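Desmoplakin (Homo sapiens, PDB 3R6N) probably links intermediate filaments to the desmosomal plaque in cell-cell adhesion, with a rigid plakin domain of spectrin repeats and an inserted SH3 domain. Local coordinates at residues A[265-274]-A[333-343]; A[183-194]-A[287-295]. One frame throughout, in Å; residues are numbered along the deposited sequence.

Contact 1 of 2, residues A[265-274]-A[333-343]; sequences SKKIVQLKPR and LIIPPPNPLAV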
loop_
_atom_site.group_PDB
_atom_site.type_symbol
_atom_site.label_atom_id
_atom_site.label_comp_id
_atom_site.label_asym_id
_atom_site.label_seq_id
_atom_site.Cartn_x
_atom_site.Cartn_y
_atom_site.Cartn_z
ATOM N N SER A 265 -1.082 -14.354 -2.213
ATOM C CA SER A 265 -1.595 -14.095 -3.556
ATOM C C SER A 265 -3.012 -13.527 -3.516
ATOM O O SER A 265 -3.361 -12.647 -4.307
ATOM C CB SER A 265 -1.555 -15.368 -4.410
ATOM O OG SER A 265 -2.424 -16.362 -3.898
ATOM N N LYS A 266 -3.820 -14.032 -2.589
ATOM C CA LYS A 266 -5.204 -13.596 -2.450
ATOM C C LYS A 266 -5.297 -12.137 -2.008
ATOM O O LYS A 266 -6.369 -11.532 -2.056
ATOM C CB LYS A 266 -5.952 -14.496 -1.462
ATOM C CG LYS A 266 -6.216 -15.906 -1.974
ATOM C CD LYS A 266 -6.926 -16.753 -0.922
ATOM C CE LYS A 266 -7.419 -18.075 -1.503
ATOM N NZ LYS A 266 -6.343 -18.824 -2.216
ATOM N N LYS A 267 -4.170 -11.572 -1.588
ATOM C CA LYS A 267 -4.144 -10.209 -1.070
ATOM C C LYS A 267 -3.320 -9.253 -1.931
ATOM O O LYS A 267 -3.328 -8.045 -1.707
ATOM C CB LYS A 267 -3.617 -10.195 0.365
ATOM C CG LYS A 267 -4.506 -10.928 1.353
ATOM C CD LYS A 267 -4.028 -10.711 2.773
ATOM C CE LYS A 267 -2.542 -11.020 2.903
ATOM N NZ LYS A 267 -2.044 -10.824 4.296
ATOM N N ILE A 268 -2.612 -9.793 -2.913
ATOM C CA ILE A 268 -1.767 -8.969 -3.769
ATOM C C ILE A 268 -2.582 -8.055 -4.675
ATOM O O ILE A 268 -3.484 -8.498 -5.383
ATOM C CB ILE A 268 -0.808 -9.815 -4.617
ATOM C CG1 ILE A 268 0.158 -10.578 -3.710
ATOM C CG2 ILE A 268 -0.033 -8.925 -5.576
ATOM C CD1 ILE A 268 0.958 -9.689 -2.786
ATOM N N VAL A 269 -2.238 -6.775 -4.645
ATOM C CA VAL A 269 -2.962 -5.743 -5.368
ATOM C C VAL A 269 -2.620 -5.773 -6.863
ATOM O O VAL A 269 -1.772 -6.557 -7.289
ATOM C CB VAL A 269 -2.621 -4.361 -4.770
ATOM C CG1 VAL A 269 -1.417 -3.759 -5.475
ATOM C CG2 VAL A 269 -3.824 -3.435 -4.823
ATOM N N GLN A 270 -3.280 -4.931 -7.657
ATOM C CA GLN A 270 -2.997 -4.845 -9.088
ATOM C C GLN A 270 -2.321 -3.533 -9.463
ATOM O O GLN A 270 -2.792 -2.457 -9.102
ATOM C CB GLN A 270 -4.275 -5.004 -9.904
ATOM C CG GLN A 270 -4.841 -6.402 -9.888
ATOM C CD GLN A 270 -5.779 -6.659 -11.049
ATOM O OE1 GLN A 270 -5.474 -6.322 -12.194
ATOM N NE2 GLN A 270 -6.929 -7.262 -10.759
ATOM N N LEU A 271 -1.225 -3.626 -10.208
ATOM C CA LEU A 271 -0.447 -2.450 -10.586
ATOM C C LEU A 271 -0.462 -2.141 -12.085
ATOM O O LEU A 271 -0.507 -0.979 -12.479
ATOM C CB LEU A 271 0.998 -2.590 -10.100
ATOM C CG LEU A 271 1.347 -1.965 -8.747
ATOM C CD1 LEU A 271 0.240 -2.182 -7.741
ATOM C CD2 LEU A 271 2.669 -2.510 -8.225
ATOM N N LYS A 272 -0.414 -3.169 -12.924
ATOM C CA LYS A 272 -0.320 -2.942 -14.364
ATOM C C LYS A 272 -1.415 -2.024 -14.914
ATOM O O LYS A 272 -1.137 -1.156 -15.741
ATOM C CB LYS A 272 -0.289 -4.263 -15.130
ATOM C CG LYS A 272 0.971 -5.069 -14.890
ATOM C CD LYS A 272 1.006 -6.312 -15.753
ATOM C CE LYS A 272 2.241 -7.140 -15.461
ATOM N NZ LYS A 272 3.488 -6.381 -15.760
ATOM N N PRO A 273 -2.662 -2.210 -14.457
ATOM C CA PRO A 273 -3.756 -1.376 -14.971
ATOM C C PRO A 273 -3.578 0.115 -14.685
ATOM O O PRO A 273 -4.299 0.935 -15.251
ATOM C CB PRO A 273 -4.980 -1.922 -14.234
ATOM C CG PRO A 273 -4.622 -3.333 -13.916
ATOM C CD PRO A 273 -3.157 -3.298 -13.597
ATOM N N ARG A 274 -2.629 0.469 -13.830
ATOM C CA ARG A 274 -2.377 1.874 -13.538
ATOM C C ARG A 274 -1.782 2.584 -14.743
ATOM O O ARG A 274 -1.895 3.806 -14.865
ATOM C CB ARG A 274 -1.462 2.031 -12.327
ATOM C CG ARG A 274 -1.998 1.385 -11.075
ATOM C CD ARG A 274 -1.273 1.876 -9.843
ATOM N NE ARG A 274 -1.612 3.262 -9.536
ATOM C CZ ARG A 274 -2.686 3.632 -8.848
ATOM N NH1 ARG A 274 -3.533 2.720 -8.392
ATOM N NH2 ARG A 274 -2.913 4.915 -8.617
ATOM N N LEU A 333 -6.851 6.306 -5.624
ATOM C CA LEU A 333 -7.504 5.098 -6.117
ATOM C C LEU A 333 -6.530 3.928 -6.220
ATOM O O LEU A 333 -5.467 4.042 -6.832
ATOM C CB LEU A 333 -8.137 5.347 -7.485
ATOM C CG LEU A 333 -9.325 6.299 -7.580
ATOM C CD1 LEU A 333 -9.555 6.686 -9.030
ATOM C CD2 LEU A 333 -10.570 5.671 -6.973
ATOM N N ILE A 334 -6.899 2.800 -5.626
ATOM C CA ILE A 334 -6.092 1.592 -5.722
ATOM C C ILE A 334 -6.857 0.538 -6.516
ATOM O O ILE A 334 -8.054 0.693 -6.765
ATOM C CB ILE A 334 -5.725 1.052 -4.324
ATOM C CG1 ILE A 334 -4.503 0.134 -4.400
ATOM C CG2 ILE A 334 -6.912 0.340 -3.686
ATOM C CD1 ILE A 334 -3.776 0.001 -3.087
ATOM N N ILE A 335 -6.169 -0.525 -6.924
ATOM C CA ILE A 335 -6.812 -1.606 -7.667
ATOM C C ILE A 335 -6.723 -2.907 -6.874
ATOM O O ILE A 335 -5.777 -3.676 -7.031
ATOM C CB ILE A 335 -6.178 -1.800 -9.062
ATOM C CG1 ILE A 335 -5.924 -0.445 -9.731
ATOM C CG2 ILE A 335 -7.059 -2.683 -9.932
ATOM C CD1 ILE A 335 -5.378 -0.541 -11.140
ATOM N N PRO A 336 -7.722 -3.162 -6.026
ATOM C CA PRO A 336 -7.676 -4.276 -5.076
ATOM C C PRO A 336 -7.674 -5.640 -5.767
ATOM O O PRO A 336 -8.050 -5.736 -6.942
ATOM C CB PRO A 336 -8.968 -4.090 -4.281
ATOM C CG PRO A 336 -9.887 -3.445 -5.245
ATOM C CD PRO A 336 -9.034 -2.497 -6.025
ATOM N N PRO A 337 -7.243 -6.689 -5.045
ATOM C CA PRO A 337 -7.279 -8.070 -5.533
ATOM C C PRO A 337 -8.706 -8.480 -5.867
ATOM O O PRO A 337 -9.630 -7.735 -5.542
ATOM C CB PRO A 337 -6.740 -8.877 -4.343
ATOM C CG PRO A 337 -6.852 -7.978 -3.173
ATOM C CD PRO A 337 -6.645 -6.604 -3.704
ATOM N N PRO A 338 -8.888 -9.650 -6.498
ATOM C CA PRO A 338 -7.827 -10.612 -6.812
ATOM C C PRO A 338 -7.009 -10.243 -8.049
ATOM O O PRO A 338 -7.568 -9.846 -9.073
ATOM C CB PRO A 338 -8.607 -11.900 -7.065
ATOM C CG PRO A 338 -9.884 -11.427 -7.647
ATOM C CD PRO A 338 -10.207 -10.131 -6.946
ATOM N N ASN A 339 -5.690 -10.371 -7.938
ATOM C CA ASN A 339 -4.800 -10.188 -9.076
ATOM C C ASN A 339 -4.554 -11.521 -9.767
ATOM O O ASN A 339 -3.852 -12.378 -9.236
ATOM C CB ASN A 339 -3.479 -9.560 -8.629
ATOM C CG ASN A 339 -2.431 -9.554 -9.730
ATOM O OD1 ASN A 339 -2.698 -9.960 -10.864
ATOM N ND2 ASN A 339 -1.233 -9.086 -9.402
ATOM N N PRO A 340 -5.131 -11.697 -10.964
ATOM C CA PRO A 340 -5.080 -12.967 -11.695
ATOM C C PRO A 340 -3.649 -13.410 -12.000
ATOM O O PRO A 340 -3.391 -14.604 -12.123
ATOM C CB PRO A 340 -5.835 -12.651 -12.990
ATOM C CG PRO A 340 -5.723 -11.175 -13.143
ATOM C CD PRO A 340 -5.788 -10.639 -11.747
ATOM N N LEU A 341 -2.733 -12.455 -12.114
ATOM C CA LEU A 341 -1.329 -12.768 -12.347
ATOM C C LEU A 341 -0.678 -13.392 -11.117
ATOM O O LEU A 341 0.260 -14.175 -11.235
ATOM C CB LEU A 341 -0.563 -11.511 -12.760
ATOM C CG LEU A 341 -0.859 -10.999 -14.168
ATOM C CD1 LEU A 341 -0.258 -9.619 -14.385
ATOM C CD2 LEU A 341 -0.340 -11.987 -15.200
ATOM N N ALA A 342 -1.179 -13.036 -9.937
ATOM C CA ALA A 342 -0.657 -13.572 -8.684
ATOM C C ALA A 342 -1.312 -14.904 -8.331
ATOM O O ALA A 342 -0.636 -15.849 -7.938
ATOM C CB ALA A 342 -0.841 -12.572 -7.557
ATOM N N VAL A 343 -2.631 -14.972 -8.471
ATOM C CA VAL A 343 -3.368 -16.193 -8.167
ATOM C C VAL A 343 -2.940 -17.352 -9.061
ATOM O O VAL A 343 -2.769 -18.477 -8.590
ATOM C CB VAL A 343 -4.891 -15.978 -8.284
ATOM C CG1 VAL A 343 -5.583 -17.266 -8.706
ATOM C CG2 VAL A 343 -5.454 -15.464 -6.971
#
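Arg274 holds the carbonyl of Leu333 end-on with both terminal nitrogens, NH1 at 2.8 Å from Leu333 O and NH2 at 3.2 Å from the same oxygen, which lies close to the guanidinium plane. The bend at chi3 (71°) turns the guanidinium toward strand 333-334, and NH2 also bonds to Ser330 O. Between the two segments, Ile335 CD1 packs against Pro273 CB, and Gln270 N gives a bond of 2.9 Å to Ile335 O. Beyond it the Gln270 and Asn339 side chains cross with their amide planes 25° apart; each adds one weak bond, Gln270 NE2 to Pro338 O and Asn339 ND2 to Val269 O. With CG anti to the backbone N (chi1 171°), Asn339 brings OD1 within 2.8 Å of Leu341 N and so caps helix 340-384. Pro337, which precedes the cis peptide to Pro338, lays CB 3.4 Å from Ile268 O. Further out, Ala342 CB meets Ile268 CB, Phe204 of helix 167-225 touches Ile268, and Lys272 NZ forms a salt bridge with Asp123. Here the entry and exit chains of an SH3 domain run side by side, as expected of a domain inserted into a spectrin-repeat rod.

Contact 2 of 2, residues A[183-194]-A[287-295]; sequences WILQITKCIDVH and RALCDYKQD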
loop_
_atom_site.group_PDB
_atom_site.type_symbol
_atom_site.label_atom_id
_atom_site.label_comp_id
_atom_site.label_asym_id
_atom_site.label_seq_id
_atom_site.Cartn_x
_atom_site.Cartn_y
_atom_site.Cartn_z
ATOM N N TRP A 183 -6.630 18.105 2.393
ATOM C CA TRP A 183 -6.466 17.273 1.209
ATOM C C TRP A 183 -5.052 16.686 1.108
ATOM O O TRP A 183 -4.891 15.519 0.750
ATOM C CB TRP A 183 -6.846 18.059 -0.050
ATOM C CG TRP A 183 -6.502 17.385 -1.345
ATOM C CD1 TRP A 183 -5.715 17.887 -2.343
ATOM C CD2 TRP A 183 -6.931 16.090 -1.789
ATOM N NE1 TRP A 183 -5.626 16.987 -3.377
ATOM C CE2 TRP A 183 -6.362 15.874 -3.063
ATOM C CE3 TRP A 183 -7.737 15.090 -1.232
ATOM C CZ2 TRP A 183 -6.576 14.703 -3.790
ATOM C CZ3 TRP A 183 -7.946 13.925 -1.958
ATOM C CH2 TRP A 183 -7.368 13.744 -3.222
ATOM N N ILE A 184 -4.034 17.474 1.445
ATOM C CA ILE A 184 -2.663 16.964 1.417
ATOM C C ILE A 184 -2.449 15.817 2.416
ATOM O O ILE A 184 -1.644 14.922 2.172
ATOM C CB ILE A 184 -1.618 18.075 1.672
ATOM C CG1 ILE A 184 -0.228 17.616 1.229
ATOM C CG2 ILE A 184 -1.597 18.472 3.136
ATOM C CD1 ILE A 184 -0.118 17.350 -0.250
ATOM N N LEU A 185 -3.175 15.849 3.531
ATOM C CA LEU A 185 -3.082 14.804 4.547
ATOM C C LEU A 185 -3.816 13.550 4.092
ATOM O O LEU A 185 -3.484 12.434 4.493
ATOM C CB LEU A 185 -3.690 15.290 5.860
ATOM C CG LEU A 185 -3.155 16.609 6.421
ATOM C CD1 LEU A 185 -4.061 17.137 7.533
ATOM C CD2 LEU A 185 -1.721 16.440 6.905
ATOM N N GLN A 186 -4.834 13.739 3.265
ATOM C CA GLN A 186 -5.572 12.611 2.726
ATOM C C GLN A 186 -4.673 11.854 1.767
ATOM O O GLN A 186 -4.654 10.624 1.750
ATOM C CB GLN A 186 -6.833 13.086 2.009
ATOM C CG GLN A 186 -7.936 13.504 2.947
ATOM C CD GLN A 186 -8.312 12.408 3.923
ATOM O OE1 GLN A 186 -8.915 11.402 3.544
ATOM N NE2 GLN A 186 -7.956 12.595 5.191
ATOM N N ILE A 187 -3.927 12.609 0.970
ATOM C CA ILE A 187 -2.983 12.035 0.033
ATOM C C ILE A 187 -1.916 11.230 0.771
ATOM O O ILE A 187 -1.561 10.123 0.359
ATOM C CB ILE A 187 -2.338 13.131 -0.827
ATOM C CG1 ILE A 187 -3.381 13.710 -1.787
ATOM C CG2 ILE A 187 -1.144 12.585 -1.595
ATOM C CD1 ILE A 187 -2.849 14.814 -2.674
ATOM N N THR A 188 -1.422 11.781 1.876
ATOM C CA THR A 188 -0.401 11.102 2.664
ATOM C C THR A 188 -0.944 9.825 3.284
ATOM O O THR A 188 -0.208 8.858 3.474
ATOM C CB THR A 188 0.140 11.992 3.797
ATOM O OG1 THR A 188 -0.883 12.192 4.782
ATOM C CG2 THR A 188 0.607 13.330 3.253
ATOM N N LYS A 189 -2.232 9.828 3.612
ATOM C CA LYS A 189 -2.841 8.667 4.243
ATOM C C LYS A 189 -2.952 7.519 3.257
ATOM O O LYS A 189 -2.881 6.344 3.638
ATOM C CB LYS A 189 -4.216 9.003 4.824
ATOM C CG LYS A 189 -4.165 9.632 6.205
ATOM C CD LYS A 189 -5.464 9.402 6.951
ATOM C CE LYS A 189 -5.287 9.560 8.453
ATOM N NZ LYS A 189 -6.505 9.132 9.203
ATOM N N CYS A 190 -3.126 7.854 1.984
ATOM C CA CYS A 190 -3.269 6.818 0.977
ATOM C C CYS A 190 -1.956 6.544 0.250
ATOM O O CYS A 190 -1.831 5.560 -0.478
ATOM C CB CYS A 190 -4.446 7.095 0.023
ATOM S SG CYS A 190 -4.467 8.653 -0.895
ATOM N N ILE A 191 -0.972 7.405 0.476
ATOM C CA ILE A 191 0.393 7.133 0.036
ATOM C C ILE A 191 1.015 6.059 0.921
ATOM O O ILE A 191 1.795 5.234 0.455
ATOM C CB ILE A 191 1.282 8.395 0.069
ATOM C CG1 ILE A 191 1.040 9.254 -1.170
ATOM C CG2 ILE A 191 2.752 8.013 0.123
ATOM C CD1 ILE A 191 1.834 10.539 -1.170
ATOM N N ASP A 192 0.666 6.073 2.201
ATOM C CA ASP A 192 1.146 5.046 3.116
ATOM C C ASP A 192 0.611 3.679 2.707
ATOM O O ASP A 192 1.228 2.652 2.985
ATOM C CB ASP A 192 0.745 5.358 4.562
ATOM C CG ASP A 192 1.878 5.977 5.365
ATOM O OD1 ASP A 192 1.610 6.503 6.467
ATOM O OD2 ASP A 192 3.035 5.937 4.898
ATOM N N VAL A 193 -0.540 3.670 2.042
ATOM C CA VAL A 193 -1.173 2.423 1.645
ATOM C C VAL A 193 -0.575 1.866 0.361
ATOM O O VAL A 193 -0.428 0.651 0.216
ATOM C CB VAL A 193 -2.696 2.572 1.506
ATOM C CG1 VAL A 193 -3.277 1.397 0.750
ATOM C CG2 VAL A 193 -3.322 2.666 2.874
ATOM N N HIS A 194 -0.231 2.750 -0.570
ATOM C CA HIS A 194 0.460 2.323 -1.780
ATOM C C HIS A 194 1.790 1.700 -1.392
ATOM O O HIS A 194 2.104 0.581 -1.795
ATOM C CB HIS A 194 0.676 3.490 -2.747
ATOM C CG HIS A 194 -0.568 3.928 -3.453
ATOM N ND1 HIS A 194 -1.410 3.044 -4.097
ATOM C CD2 HIS A 194 -1.113 5.155 -3.624
ATOM C CE1 HIS A 194 -2.421 3.709 -4.627
ATOM N NE2 HIS A 194 -2.265 4.992 -4.355
ATOM N N ARG A 287 -10.853 0.854 -5.734
ATOM C CA ARG A 287 -11.355 1.189 -4.408
ATOM C C ARG A 287 -10.807 2.549 -4.001
ATOM O O ARG A 287 -9.638 2.852 -4.241
ATOM C CB ARG A 287 -10.973 0.131 -3.370
ATOM C CG ARG A 287 -11.571 0.398 -1.995
ATOM C CD ARG A 287 -11.187 -0.652 -0.956
ATOM N NE ARG A 287 -9.794 -0.543 -0.532
ATOM C CZ ARG A 287 -8.879 -1.492 -0.719
ATOM N NH1 ARG A 287 -9.214 -2.632 -1.322
ATOM N NH2 ARG A 287 -7.629 -1.309 -0.304
ATOM N N ALA A 288 -11.657 3.375 -3.400
ATOM C CA ALA A 288 -11.233 4.701 -2.967
ATOM C C ALA A 288 -10.425 4.609 -1.679
ATOM O O ALA A 288 -10.848 3.973 -0.715
ATOM C CB ALA A 288 -12.431 5.613 -2.789
ATOM N N LEU A 289 -9.251 5.231 -1.676
ATOM C CA LEU A 289 -8.368 5.182 -0.519
ATOM C C LEU A 289 -8.737 6.268 0.487
ATOM O O LEU A 289 -8.388 6.182 1.665
ATOM C CB LEU A 289 -6.907 5.331 -0.949
ATOM C CG LEU A 289 -6.300 4.239 -1.840
ATOM C CD1 LEU A 289 -4.826 4.514 -2.152
ATOM C CD2 LEU A 289 -6.468 2.867 -1.204
ATOM N N CYS A 290 -9.453 7.282 0.011
ATOM C CA CYS A 290 -9.824 8.426 0.831
ATOM C C CYS A 290 -10.982 9.185 0.195
ATOM O O CYS A 290 -11.217 9.073 -1.004
ATOM C CB CYS A 290 -8.638 9.365 0.946
ATOM S SG CYS A 290 -8.165 10.019 -0.658
ATOM N N ASP A 291 -11.701 9.964 0.996
ATOM C CA ASP A 291 -12.759 10.814 0.463
ATOM C C ASP A 291 -12.203 11.814 -0.533
ATOM O O ASP A 291 -11.244 12.533 -0.248
ATOM C CB ASP A 291 -13.485 11.576 1.574
ATOM C CG ASP A 291 -14.255 10.669 2.502
ATOM O OD1 ASP A 291 -14.612 9.547 2.087
ATOM O OD2 ASP A 291 -14.497 11.087 3.654
ATOM N N TYR A 292 -12.815 11.848 -1.709
ATOM C CA TYR A 292 -12.559 12.908 -2.666
ATOM C C TYR A 292 -13.869 13.524 -3.133
ATOM O O TYR A 292 -14.808 12.814 -3.519
ATOM C CB TYR A 292 -11.748 12.412 -3.865
ATOM C CG TYR A 292 -11.541 13.483 -4.910
ATOM C CD1 TYR A 292 -10.565 14.461 -4.752
ATOM C CD2 TYR A 292 -12.339 13.535 -6.042
ATOM C CE1 TYR A 292 -10.383 15.457 -5.699
ATOM C CE2 TYR A 292 -12.164 14.528 -6.994
ATOM C CZ TYR A 292 -11.185 15.486 -6.818
ATOM O OH TYR A 292 -11.008 16.473 -7.762
ATOM N N LYS A 293 -13.920 14.853 -3.103
ATOM C CA LYS A 293 -15.126 15.579 -3.482
ATOM C C LYS A 293 -14.815 16.823 -4.320
ATOM O O LYS A 293 -13.958 17.640 -3.955
ATOM C CB LYS A 293 -15.922 15.943 -2.223
ATOM C CG LYS A 293 -16.394 17.374 -2.127
ATOM C CD LYS A 293 -15.569 18.197 -1.129
ATOM C CE LYS A 293 -15.470 17.531 0.242
ATOM N NZ LYS A 293 -14.612 18.317 1.183
ATOM N N GLN A 294 -15.496 16.948 -5.454
ATOM C CA GLN A 294 -15.358 18.122 -6.296
ATOM C C GLN A 294 -16.716 18.591 -6.724
ATOM O O GLN A 294 -17.340 17.990 -7.605
ATOM C CB GLN A 294 -14.656 17.797 -7.581
ATOM C CG GLN A 294 -14.566 19.019 -8.458
ATOM C CD GLN A 294 -13.159 19.227 -8.963
ATOM O OE1 GLN A 294 -12.606 18.377 -9.662
ATOM N NE2 GLN A 294 -12.566 20.355 -8.607
ATOM N N ASP A 295 -17.162 19.684 -6.133
ATOM C CA ASP A 295 -18.482 20.233 -6.412
ATOM C C ASP A 295 -19.613 19.246 -6.667
ATOM O O ASP A 295 -19.884 18.865 -7.812
ATOM C CB ASP A 295 -18.422 21.235 -7.559
ATOM C CG ASP A 295 -19.434 22.345 -7.398
ATOM O OD1 ASP A 295 -20.293 22.230 -6.506
ATOM O OD2 ASP A 295 -19.359 23.333 -8.147
#
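Trp183 and Tyr292 meet where an SH3 domain rests on the long helix 167-225 of the spectrin-repeat rod. Their rings meet obliquely, with planes at 56°, and the centroid of the tryptophan six-membered ring lies 5.4 Å from that of the tyrosine. Both side chains leave the backbone with CG anti to N (Trp183 chi1 170°, Tyr292 chi1 177°), which brings the far rim of the indole up to the tyrosine, CH2 lying 3.6 Å from Tyr292 CD1. Tyr292 CE1 sits over one face of the indole, offset toward its rim, while Ile187 CG1 from the next helical turn covers the opposite face. Trp183 NE1 gives a hydrogen bond to Glu113 OE2 of helix 68-117, which limits rotation of the indole. Cys290 SG stands obliquely to the same ring, 4.1 Å from Trp183 CZ3, and its other neighbour across the contact is Cys190 SG at 3.9 Å, a van der Waals approach of two sulfurs rather than a disulfide. The Gln186 chain, bent at chi2, brings OE1 beside Cys290 CB. Farther along the helix, the first side-chain bond of Leu289 is directed at the helix, and its branches divide: CD2 goes to Val193 CG1, and CD1 to the imidazole of His194. That ring is held by a bond from NE2 to Val331 O and by a stack with Trp121, while Ile334 of the neighbouring strand also touches Val193. The joint across the two segments is therefore largely apolar, and the polar bonds named for its rings go to residues outside them. Leu289 CD1 lies over one face of the His194 ring, with His194 NE2 3.4 Å away.

Overall arrangement
Both contacts join the SH3 domain to the spectrin-repeat rod, and both are only partly buried. Contact 1 gathers the chain entering and leaving the domain and relies on polar grips: a guanidinium on a carbonyl, a backbone bond and weak side-chain amide bonds, together with proline and isoleucine packing. Contact 2 sets a loop and strand of the domain on helix 167-225 through aromatic, sulfur and aliphatic surfaces. Their centres are about 19 Å apart, yet they meet at neighbouring strands 333-334 and 285-288 of one sheet, where Ile334 O and Arg287 N are 3.0 Å apart, a probable hydrogen bond. Ile334 also packs on Leu289, carrying apolar packing from one contact to the other.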